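Local coordinates for endosialidase (Enterobacteria phage phi92, PDB 4HIZ), which hydrolyses alpha-2,8 and alpha-2,9 linkages within sialic acid polymers, acting as a phage endosialidase, at residues H136-C148 / A160-K173. Sequence-based numbering, arbitrary orientation.
Sequences HPDYTADKVNYHC and AVIETRYLSNMRLK. With FRU (beta-D-fructofuranose), chain G; EDO (1,2-ethanediol), chain P.
H147 and E163 lie side by side across a hydrogen-bonded antiparallel pair, with the imidazole and carboxylate planes only 10° apart. H147 ND1 donates to E163 OE1 over 2.8 Å, on the anti side but tilted out of the carboxylate plane, in a bent bond of 138°. From the opposite face of that plane R165 NH2 adds a salt bridge to the same oxygen, while E163 OE2 accepts from T292, so both carboxylate oxygens of this buried acid are bonded. R165 suits its place, being long and bent at chi3: its CD methylene lies over one face of the H147 imidazole, a CH-pi contact 3.7 Å from the ring centroid, before NE and NH1 grip the carbonyl of M170. That grip ties the 167-171 loop to the strand.

The strands are the outermost and second of a four-stranded antiparallel sheet, a blade of the catalytic beta-propeller, and N145 and R165 exchange two backbone bonds between them. On the other face V144 packs CB and CG2 against T164 CG2 and sets CG1 3.7 Å from Y166 CD1. T164 holds that methyl anti to its backbone N and OG1 beside it (chi1 -67°), which keeps the hydroxyl for a water that also bonds H136 NE2 and the fructofuranose O3. Y146 belongs to the same glycan pocket: I162 CG2 approaches its CD1 at 3.4 Å, and Y146 OH lies 2.6 Å from fructofuranose O4. Just past strand 157-166, L167 donates its N-H almost straight to K143 O, ahead of strand 144-154, and its CD1 lies over the Y139 ring face, 4.0 Å from the centroid.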
ATOM      1  N   HIS A 136      -4.759  25.860   8.860  1.00 13.75           N
ATOM      2  CA  HIS A 136      -4.981  27.294   8.831  1.00 14.94           C
ATOM      3  C   HIS A 136      -3.663  28.029   9.083  1.00 16.90           C
ATOM      4  O   HIS A 136      -2.896  27.652   9.976  1.00 17.78           O
ATOM      5  CB  HIS A 136      -5.978  27.636   9.946  1.00 14.07           C
ATOM      6  CG  HIS A 136      -6.576  28.996   9.818  1.00 15.52           C
ATOM      7  ND1 HIS A 136      -5.852  30.151  10.050  1.00 16.30           N
ATOM      8  CD2 HIS A 136      -7.828  29.383   9.478  1.00 15.35           C
ATOM      9  CE1 HIS A 136      -6.634  31.196   9.840  1.00 17.11           C
ATOM     10  NE2 HIS A 136      -7.838  30.759   9.509  1.00 17.22           N
ATOM     11  N   PRO A 137      -3.392  29.089   8.313  1.00 19.42           N
ATOM     12  CA  PRO A 137      -2.096  29.763   8.455  1.00 21.31           C
ATOM     13  C   PRO A 137      -1.926  30.390   9.825  1.00 22.36           C
ATOM     14  O   PRO A 137      -0.797  30.563  10.264  1.00 24.23           O
ATOM     15  CB  PRO A 137      -2.133  30.841   7.364  1.00 22.70           C
ATOM     16  CG  PRO A 137      -3.561  31.015   7.030  1.00 22.96           C
ATOM     17  CD  PRO A 137      -4.196  29.653   7.222  1.00 20.60           C
ATOM     18  N   ASP A 138      -3.026  30.698  10.502  1.00 21.42           N
ATOM     19  CA  ASP A 138      -2.954  31.229  11.854  1.00 21.85           C
ATOM     20  C   ASP A 138      -3.295  30.196  12.944  1.00 20.24           C
ATOM     21  O   ASP A 138      -3.753  30.557  14.050  1.00 20.52           O
ATOM     22  CB  ASP A 138      -3.896  32.419  11.948  1.00 24.39           C
ATOM     23  CG  ASP A 138      -3.614  33.462  10.872  1.00 28.06           C
ATOM     24  OD1 ASP A 138      -2.424  33.739  10.617  1.00 30.48           O
ATOM     25  OD2 ASP A 138      -4.569  33.981  10.251  1.00 28.52           O
ATOM     26  N   TYR A 139      -3.083  28.913  12.647  1.00 18.85           N
ATOM     27  CA  TYR A 139      -3.408  27.840  13.586  1.00 17.41           C
ATOM     28  C   TYR A 139      -2.757  28.048  14.949  1.00 18.37           C
ATOM     29  O   TYR A 139      -3.418  27.927  15.994  1.00 18.30           O
ATOM     30  CB  TYR A 139      -2.876  26.537  12.978  1.00 15.74           C
ATOM     31  CG  TYR A 139      -3.234  25.244  13.714  1.00 15.50           C
ATOM     32  CD1 TYR A 139      -4.417  24.584  13.422  1.00 14.30           C
ATOM     33  CD2 TYR A 139      -2.376  24.690  14.673  1.00 17.10           C
ATOM     34  CE1 TYR A 139      -4.769  23.409  14.059  1.00 15.20           C
ATOM     35  CE2 TYR A 139      -2.702  23.472  15.330  1.00 16.48           C
ATOM     36  CZ  TYR A 139      -3.899  22.837  15.016  1.00 15.70           C
ATOM     37  OH  TYR A 139      -4.265  21.654  15.611  1.00 15.70           O
ATOM     38  N   THR A 140      -1.465  28.375  14.944  1.00 19.43           N
ATOM     39  CA  THR A 140      -0.766  28.584  16.206  1.00 22.89           C
ATOM     40  C   THR A 140      -1.036  29.960  16.839  1.00 23.78           C
ATOM     41  O   THR A 140      -1.359  30.071  18.042  1.00 24.79           O
ATOM     42  CB  THR A 140       0.733  28.363  16.039  1.00 26.30           C
ATOM     43  OG1 THR A 140       0.946  27.005  15.644  1.00 27.12           O
ATOM     44  CG2 THR A 140       1.449  28.616  17.359  1.00 29.75           C
ATOM     45  N   ALA A 141      -0.946  31.013  16.034  1.00 26.20           N
ATOM     46  CA  ALA A 141      -1.122  32.379  16.564  1.00 28.88           C
ATOM     47  C   ALA A 141      -2.531  32.656  17.094  1.00 26.56           C
ATOM     48  O   ALA A 141      -2.704  33.301  18.146  1.00 28.00           O
ATOM     49  CB  ALA A 141      -0.769  33.409  15.495  1.00 32.73           C
ATOM     50  N   ASP A 142      -3.536  32.195  16.359  1.00 23.54           N
ATOM     51  CA  ASP A 142      -4.930  32.493  16.669  1.00 22.90           C
ATOM     52  C   ASP A 142      -5.727  31.312  17.192  1.00 20.82           C
ATOM     53  O   ASP A 142      -6.874  31.473  17.613  1.00 21.06           O
ATOM     54  CB  ASP A 142      -5.637  33.086  15.445  1.00 27.07           C
ATOM     55  CG  ASP A 142      -5.146  34.492  15.112  1.00 33.73           C
ATOM     56  OD1 ASP A 142      -4.397  35.080  15.929  1.00 37.52           O
ATOM     57  OD2 ASP A 142      -5.525  35.025  14.042  1.00 36.03           O
ATOM     58  N   LYS A 143      -5.130  30.120  17.137  1.00 18.71           N
ATOM     59  CA  LYS A 143      -5.747  28.941  17.736  1.00 18.60           C
ATOM     60  C   LYS A 143      -7.078  28.615  17.057  1.00 15.80           C
ATOM     61  O   LYS A 143      -8.090  28.368  17.713  1.00 15.77           O
ATOM     62  CB  LYS A 143      -5.897  29.108  19.259  1.00 21.98           C
ATOM     63  CG  LYS A 143      -4.579  29.353  19.975  1.00 30.64           C
ATOM     64  CD  LYS A 143      -4.807  29.461  21.501  1.00 44.06           C
ATOM     65  CE  LYS A 143      -3.533  29.843  22.248  1.00 58.72           C
ATOM     66  NZ  LYS A 143      -2.487  28.789  22.145  1.00 68.61           N
ATOM     67  N   VAL A 144      -7.059  28.620  15.726  1.00 13.40           N
ATOM     68  CA  VAL A 144      -8.233  28.325  14.933  1.00 12.71           C
ATOM     69  C   VAL A 144      -7.838  27.374  13.795  1.00 12.53           C
ATOM     70  O   VAL A 144      -6.648  27.238  13.460  1.00 13.89           O
ATOM     71  CB  VAL A 144      -8.818  29.591  14.244  1.00 13.60           C
ATOM     72  CG1 VAL A 144      -9.383  30.552  15.323  1.00 14.51           C
ATOM     73  CG2 VAL A 144      -7.762  30.312  13.380  1.00 14.23           C
ATOM     74  N   ASN A 145      -8.828  26.719  13.211  1.00 11.73           N
ATOM     75  CA  ASN A 145      -8.546  25.905  12.007  1.00 11.09           C
ATOM     76  C   ASN A 145      -9.809  25.773  11.158  1.00 12.12           C
ATOM     77  O   ASN A 145     -10.922  26.130  11.603  1.00 12.83           O
ATOM     78  CB  ASN A 145      -7.974  24.520  12.396  1.00 11.41           C
ATOM     79  CG  ASN A 145      -7.335  23.800  11.208  1.00 12.36           C
ATOM     80  OD1 ASN A 145      -6.861  24.422  10.248  1.00 12.79           O
ATOM     81  ND2 ASN A 145      -7.313  22.490  11.285  1.00 12.34           N
ATOM     82  N   TYR A 146      -9.663  25.219   9.950  1.00 11.91           N
ATOM     83  CA  TYR A 146     -10.780  25.157   9.022  1.00 12.56           C
ATOM     84  C   TYR A 146     -11.761  24.002   9.305  1.00 12.31           C
ATOM     85  O   TYR A 146     -11.440  23.091  10.083  1.00 12.70           O
ATOM     86  CB  TYR A 146     -10.236  25.050   7.622  1.00 12.77           C
ATOM     87  CG  TYR A 146      -9.492  26.261   7.118  1.00 13.09           C
ATOM     88  CD1 TYR A 146     -10.113  27.531   7.072  1.00 12.39           C
ATOM     89  CD2 TYR A 146      -8.187  26.138   6.644  1.00 12.75           C
ATOM     90  CE1 TYR A 146      -9.442  28.633   6.553  1.00 12.74           C
ATOM     91  CE2 TYR A 146      -7.496  27.241   6.118  1.00 13.43           C
ATOM     92  CZ  TYR A 146      -8.134  28.477   6.062  1.00 13.37           C
ATOM     93  OH  TYR A 146      -7.454  29.559   5.537  1.00 14.68           O
ATOM     94  N   HIS A 147     -12.935  24.049   8.667  1.00 12.01           N
ATOM     95  CA  HIS A 147     -14.002  23.072   8.872  1.00 11.71           C
ATOM     96  C   HIS A 147     -15.006  23.298   7.732  1.00 12.28           C
ATOM     97  O   HIS A 147     -15.153  24.407   7.232  1.00 12.88           O
ATOM     98  CB  HIS A 147     -14.658  23.400  10.236  1.00 12.42           C
ATOM     99  CG  HIS A 147     -15.775  22.495  10.643  1.00 13.54           C
ATOM    100  ND1 HIS A 147     -17.102  22.748  10.344  1.00 14.69           N
ATOM    101  CD2 HIS A 147     -15.768  21.384  11.420  1.00 14.24           C
ATOM    102  CE1 HIS A 147     -17.856  21.807  10.887  1.00 15.22           C
ATOM    103  NE2 HIS A 147     -17.070  20.967  11.545  1.00 15.25           N
ATOM    104  N   CYS A 148     -15.684  22.246   7.287  1.00 11.97           N
ATOM    105  CA  CYS A 148     -16.652  22.425   6.221  1.00 11.35           C
ATOM    106  C   CYS A 148     -17.699  21.344   6.244  1.00 10.96           C
ATOM    107  O   CYS A 148     -17.350  20.142   6.321  1.00 11.39           O
ATOM    108  CB  CYS A 148     -15.920  22.396   4.857  1.00 11.91           C
ATOM    109  SG  CYS A 148     -17.015  22.598   3.396  1.00 12.56           S
ATOM    110  N   ALA A 160     -17.616  26.163  -1.729  1.00 11.86           N
ATOM    111  CA  ALA A 160     -17.586  25.562  -0.405  1.00 11.58           C
ATOM    112  C   ALA A 160     -17.699  26.671   0.639  1.00 12.71           C
ATOM    113  O   ALA A 160     -17.106  27.750   0.467  1.00 14.37           O
ATOM    114  CB  ALA A 160     -16.279  24.765  -0.202  1.00 13.18           C
ATOM    115  N   VAL A 161     -18.418  26.418   1.736  1.00 12.72           N
ATOM    116  CA  VAL A 161     -18.358  27.369   2.829  1.00 12.84           C
ATOM    117  C   VAL A 161     -17.290  26.826   3.770  1.00 12.57           C
ATOM    118  O   VAL A 161     -17.512  25.830   4.478  1.00 12.72           O
ATOM    119  CB  VAL A 161     -19.695  27.537   3.588  1.00 13.39           C
ATOM    120  CG1 VAL A 161     -19.531  28.574   4.737  1.00 12.36           C
ATOM    121  CG2 VAL A 161     -20.784  27.992   2.615  1.00 14.39           C
ATOM    122  N   ILE A 162     -16.126  27.466   3.724  1.00 12.27           N
ATOM    123  CA  ILE A 162     -14.999  27.062   4.540  1.00 11.93           C
ATOM    124  C   ILE A 162     -15.029  27.890   5.805  1.00 11.75           C
ATOM    125  O   ILE A 162     -14.903  29.130   5.787  1.00 12.94           O
ATOM    126  CB  ILE A 162     -13.666  27.259   3.808  1.00 12.31           C
ATOM    127  CG1 ILE A 162     -13.624  26.376   2.549  1.00 13.20           C
ATOM    128  CG2 ILE A 162     -12.514  26.956   4.755  1.00 13.41           C
ATOM    129  CD1 ILE A 162     -13.812  24.838   2.818  1.00 12.70           C
ATOM    130  N   GLU A 163     -15.270  27.206   6.907  1.00 10.87           N
ATOM    131  CA  GLU A 163     -15.428  27.841   8.205  1.00 12.01           C
ATOM    132  C   GLU A 163     -14.100  27.911   8.931  1.00 13.36           C
ATOM    133  O   GLU A 163     -13.267  27.007   8.806  1.00 13.28           O
ATOM    134  CB  GLU A 163     -16.389  26.995   9.041  1.00 13.04           C
ATOM    135  CG  GLU A 163     -17.840  27.011   8.505  1.00 13.79           C
ATOM    136  CD  GLU A 163     -18.779  26.161   9.322  1.00 14.79           C
ATOM    137  OE1 GLU A 163     -18.295  25.279  10.100  1.00 15.45           O
ATOM    138  OE2 GLU A 163     -20.010  26.342   9.160  1.00 15.63           O
ATOM    139  N   THR A 164     -13.930  28.947   9.753  1.00 12.37           N
ATOM    140  CA  THR A 164     -12.786  29.031  10.653  1.00 13.31           C
ATOM    141  C   THR A 164     -13.338  28.875  12.066  1.00 13.56           C
ATOM    142  O   THR A 164     -14.207  29.668  12.485  1.00 13.84           O
ATOM    143  CB  THR A 164     -12.075  30.393  10.516  1.00 14.67           C
ATOM    144  OG1 THR A 164     -11.480  30.500   9.230  1.00 14.47           O
ATOM    145  CG2 THR A 164     -10.974  30.553  11.554  1.00 15.87           C
ATOM    146  N   ARG A 165     -12.884  27.856  12.797  1.00 12.72           N
ATOM    147  CA  ARG A 165     -13.453  27.560  14.123  1.00 12.97           C
ATOM    148  C   ARG A 165     -12.346  27.527  15.164  1.00 13.47           C
ATOM    149  O   ARG A 165     -11.189  27.188  14.864  1.00 13.84           O
ATOM    150  CB  ARG A 165     -14.204  26.204  14.113  1.00 13.15           C
ATOM    151  CG  ARG A 165     -15.221  26.125  12.905  1.00 13.78           C
ATOM    152  CD  ARG A 165     -16.250  24.965  13.037  1.00 15.40           C
ATOM    153  NE  ARG A 165     -17.166  25.200  14.160  1.00 16.37           N
ATOM    154  CZ  ARG A 165     -18.467  25.488  14.028  1.00 16.56           C
ATOM    155  NH1 ARG A 165     -19.211  25.696  15.120  1.00 16.58           N
ATOM    156  NH2 ARG A 165     -19.039  25.530  12.818  1.00 16.40           N
ATOM    157  N   TYR A 166     -12.703  27.846  16.407  1.00 13.33           N
ATOM    158  CA  TYR A 166     -11.722  27.836  17.484  1.00 13.99           C
ATOM    159  C   TYR A 166     -11.367  26.416  17.911  1.00 14.61           C
ATOM    160  O   TYR A 166     -12.231  25.562  18.107  1.00 15.66           O
ATOM    161  CB  TYR A 166     -12.285  28.628  18.687  1.00 15.30           C
ATOM    162  CG  TYR A 166     -12.309  30.121  18.452  1.00 18.71           C
ATOM    163  CD1 TYR A 166     -11.134  30.858  18.519  1.00 20.98           C
ATOM    164  CD2 TYR A 166     -13.506  30.799  18.199  1.00 19.39           C
ATOM    165  CE1 TYR A 166     -11.131  32.225  18.314  1.00 22.52           C
ATOM    166  CE2 TYR A 166     -13.516  32.191  18.002  1.00 20.86           C
ATOM    167  CZ  TYR A 166     -12.318  32.875  18.055  1.00 23.17           C
ATOM    168  OH  TYR A 166     -12.261  34.232  17.876  1.00 25.75           O
ATOM    169  N   LEU A 167     -10.083  26.192  18.120  1.00 14.15           N
ATOM    170  CA  LEU A 167      -9.637  24.905  18.662  1.00 15.33           C
ATOM    171  C   LEU A 167     -10.212  24.635  20.060  1.00 17.18           C
ATOM    172  O   LEU A 167     -10.494  23.479  20.413  1.00 18.52           O
ATOM    173  CB  LEU A 167      -8.108  24.872  18.696  1.00 17.34           C
ATOM    174  CG  LEU A 167      -7.436  24.826  17.313  1.00 20.45           C
ATOM    175  CD1 LEU A 167      -5.978  25.235  17.387  1.00 23.12           C
ATOM    176  CD2 LEU A 167      -7.533  23.413  16.780  1.00 20.58           C
ATOM    177  N   SER A 168     -10.400  25.696  20.855  1.00 16.31           N
ATOM    178  CA  SER A 168     -10.730  25.489  22.258  1.00 18.41           C
ATOM    179  C   SER A 168     -12.172  25.000  22.438  1.00 18.47           C
ATOM    180  O   SER A 168     -12.429  24.100  23.236  1.00 20.65           O
ATOM    181  CB  SER A 168     -10.518  26.779  23.042  1.00 20.54           C
ATOM    182  OG  SER A 168     -11.404  27.768  22.574  1.00 22.13           O
ATOM    183  N   ASN A 169     -13.105  25.571  21.687  1.00 16.56           N
ATOM    184  CA  ASN A 169     -14.502  25.301  21.949  1.00 16.83           C
ATOM    185  C   ASN A 169     -15.355  25.093  20.715  1.00 16.17           C
ATOM    186  O   ASN A 169     -16.582  25.057  20.812  1.00 17.22           O
ATOM    187  CB  ASN A 169     -15.090  26.453  22.783  1.00 18.96           C
ATOM    188  CG  ASN A 169     -14.984  27.797  22.074  1.00 20.82           C
ATOM    189  OD1 ASN A 169     -14.816  27.864  20.853  1.00 20.86           O
ATOM    190  ND2 ASN A 169     -15.056  28.875  22.841  1.00 21.27           N
ATOM    191  N   MET A 170     -14.696  24.984  19.555  1.00 16.16           N
ATOM    192  CA  MET A 170     -15.366  24.725  18.295  1.00 15.85           C
ATOM    193  C   MET A 170     -16.314  25.813  17.838  1.00 15.91           C
ATOM    194  O   MET A 170     -17.043  25.599  16.871  1.00 17.01           O
ATOM    195  CB  MET A 170     -16.105  23.382  18.334  1.00 18.64           C
ATOM    196  CG  MET A 170     -15.225  22.182  17.889  1.00 19.50           C
ATOM    197  SD  MET A 170     -14.753  22.364  16.134  1.00 20.04           S
ATOM    198  CE  MET A 170     -16.274  21.921  15.304  1.00 21.71           C
ATOM    199  N   ARG A 171     -16.316  26.975  18.499  1.00 15.20           N
ATOM    200  CA  ARG A 171     -17.203  28.028  18.004  1.00 14.84           C
ATOM    201  C   ARG A 171     -16.762  28.559  16.651  1.00 14.27           C
ATOM    202  O   ARG A 171     -15.570  28.593  16.324  1.00 14.32           O
ATOM    203  CB  ARG A 171     -17.342  29.177  19.028  1.00 16.22           C
ATOM    204  CG  ARG A 171     -18.107  28.705  20.231  1.00 18.85           C
ATOM    205  CD  ARG A 171     -18.252  29.784  21.283  1.00 20.85           C
ATOM    206  NE  ARG A 171     -18.874  29.229  22.475  1.00 23.90           N
ATOM    207  CZ  ARG A 171     -18.917  29.891  23.625  1.00 26.80           C
ATOM    208  NH1 ARG A 171     -18.328  31.067  23.702  1.00 27.80           N
ATOM    209  NH2 ARG A 171     -19.492  29.363  24.698  1.00 29.44           N
ATOM    210  N   LEU A 172     -17.741  29.021  15.889  1.00 14.35           N
ATOM    211  CA  LEU A 172     -17.470  29.522  14.549  1.00 14.36           C
ATOM    212  C   LEU A 172     -16.939  30.967  14.642  1.00 14.20           C
ATOM    213  O   LEU A 172     -17.680  31.884  15.078  1.00 16.33           O
ATOM    214  CB  LEU A 172     -18.762  29.472  13.727  1.00 14.23           C
ATOM    215  CG  LEU A 172     -18.648  29.965  12.274  1.00 15.12           C
ATOM    216  CD1 LEU A 172     -17.594  29.157  11.498  1.00 15.70           C
ATOM    217  CD2 LEU A 172     -20.001  29.867  11.589  1.00 15.88           C
ATOM    218  N   LYS A 173     -15.670  31.190  14.301  1.00 13.13           N
ATOM    219  CA  LYS A 173     -15.103  32.541  14.299  1.00 14.19           C
ATOM    220  C   LYS A 173     -15.554  33.341  13.083  1.00 15.29           C
ATOM    221  O   LYS A 173     -15.998  34.484  13.233  1.00 17.44           O
ATOM    222  CB  LYS A 173     -13.583  32.504  14.362  1.00 16.33           C
ATOM    223  CG  LYS A 173     -12.917  33.881  14.328  1.00 19.65           C
ATOM    224  CD  LYS A 173     -11.410  33.735  14.484  1.00 24.03           C
ATOM    225  CE  LYS A 173     -10.713  35.078  14.661  1.00 31.32           C
ATOM    226  NZ  LYS A 173     -10.564  35.760  13.361  1.00 36.94           N
TER
HETATM  227  C1  FRU G   2      -6.451  35.082   7.154  1.00 26.37           C
HETATM  228  C2  FRU G   2      -7.085  34.412   6.019  1.00 25.72           C
HETATM  229  C3  FRU G   2      -8.215  33.531   6.124  1.00 23.48           C
HETATM  230  C4  FRU G   2      -8.342  32.957   4.767  1.00 22.89           C
HETATM  231  C5  FRU G   2      -6.911  32.941   4.314  1.00 25.79           C
HETATM  232  C6  FRU G   2      -6.689  32.809   2.815  1.00 29.53           C
HETATM  233  O1  FRU G   2      -5.627  34.037   7.633  1.00 27.89           O
HETATM  234  O2  FRU G   2      -7.888  35.579   5.555  1.00 27.09           O
HETATM  235  O3  FRU G   2      -9.428  34.052   6.724  1.00 22.18           O
HETATM  236  O4  FRU G   2      -8.925  31.617   4.839  1.00 20.71           O
HETATM  237  O5  FRU G   2      -6.319  34.165   4.809  1.00 26.28           O
HETATM  238  O6  FRU G   2      -7.060  33.994   2.184  1.00 33.78           O
HETATM  239  C1  EDO P 810     -17.060  18.075  13.107  1.00 32.42           C
HETATM  240  O1  EDO P 810     -17.866  19.187  13.502  1.00 28.30           O
HETATM  241  C2  EDO P 810     -15.923  17.958  14.102  1.00 39.15           C
HETATM  242  O2  EDO P 810     -16.542  18.022  15.395  1.00 44.33           O
HETATM  243  O   HOH W   1      -9.961  32.681   9.050  1.00 20.26           O
HETATM  244  O   HOH W   2      -8.059  33.967  12.764  1.00 63.11           O
HETATM  245  O   HOH W   3      -8.916  28.213  20.401  1.00 18.81           O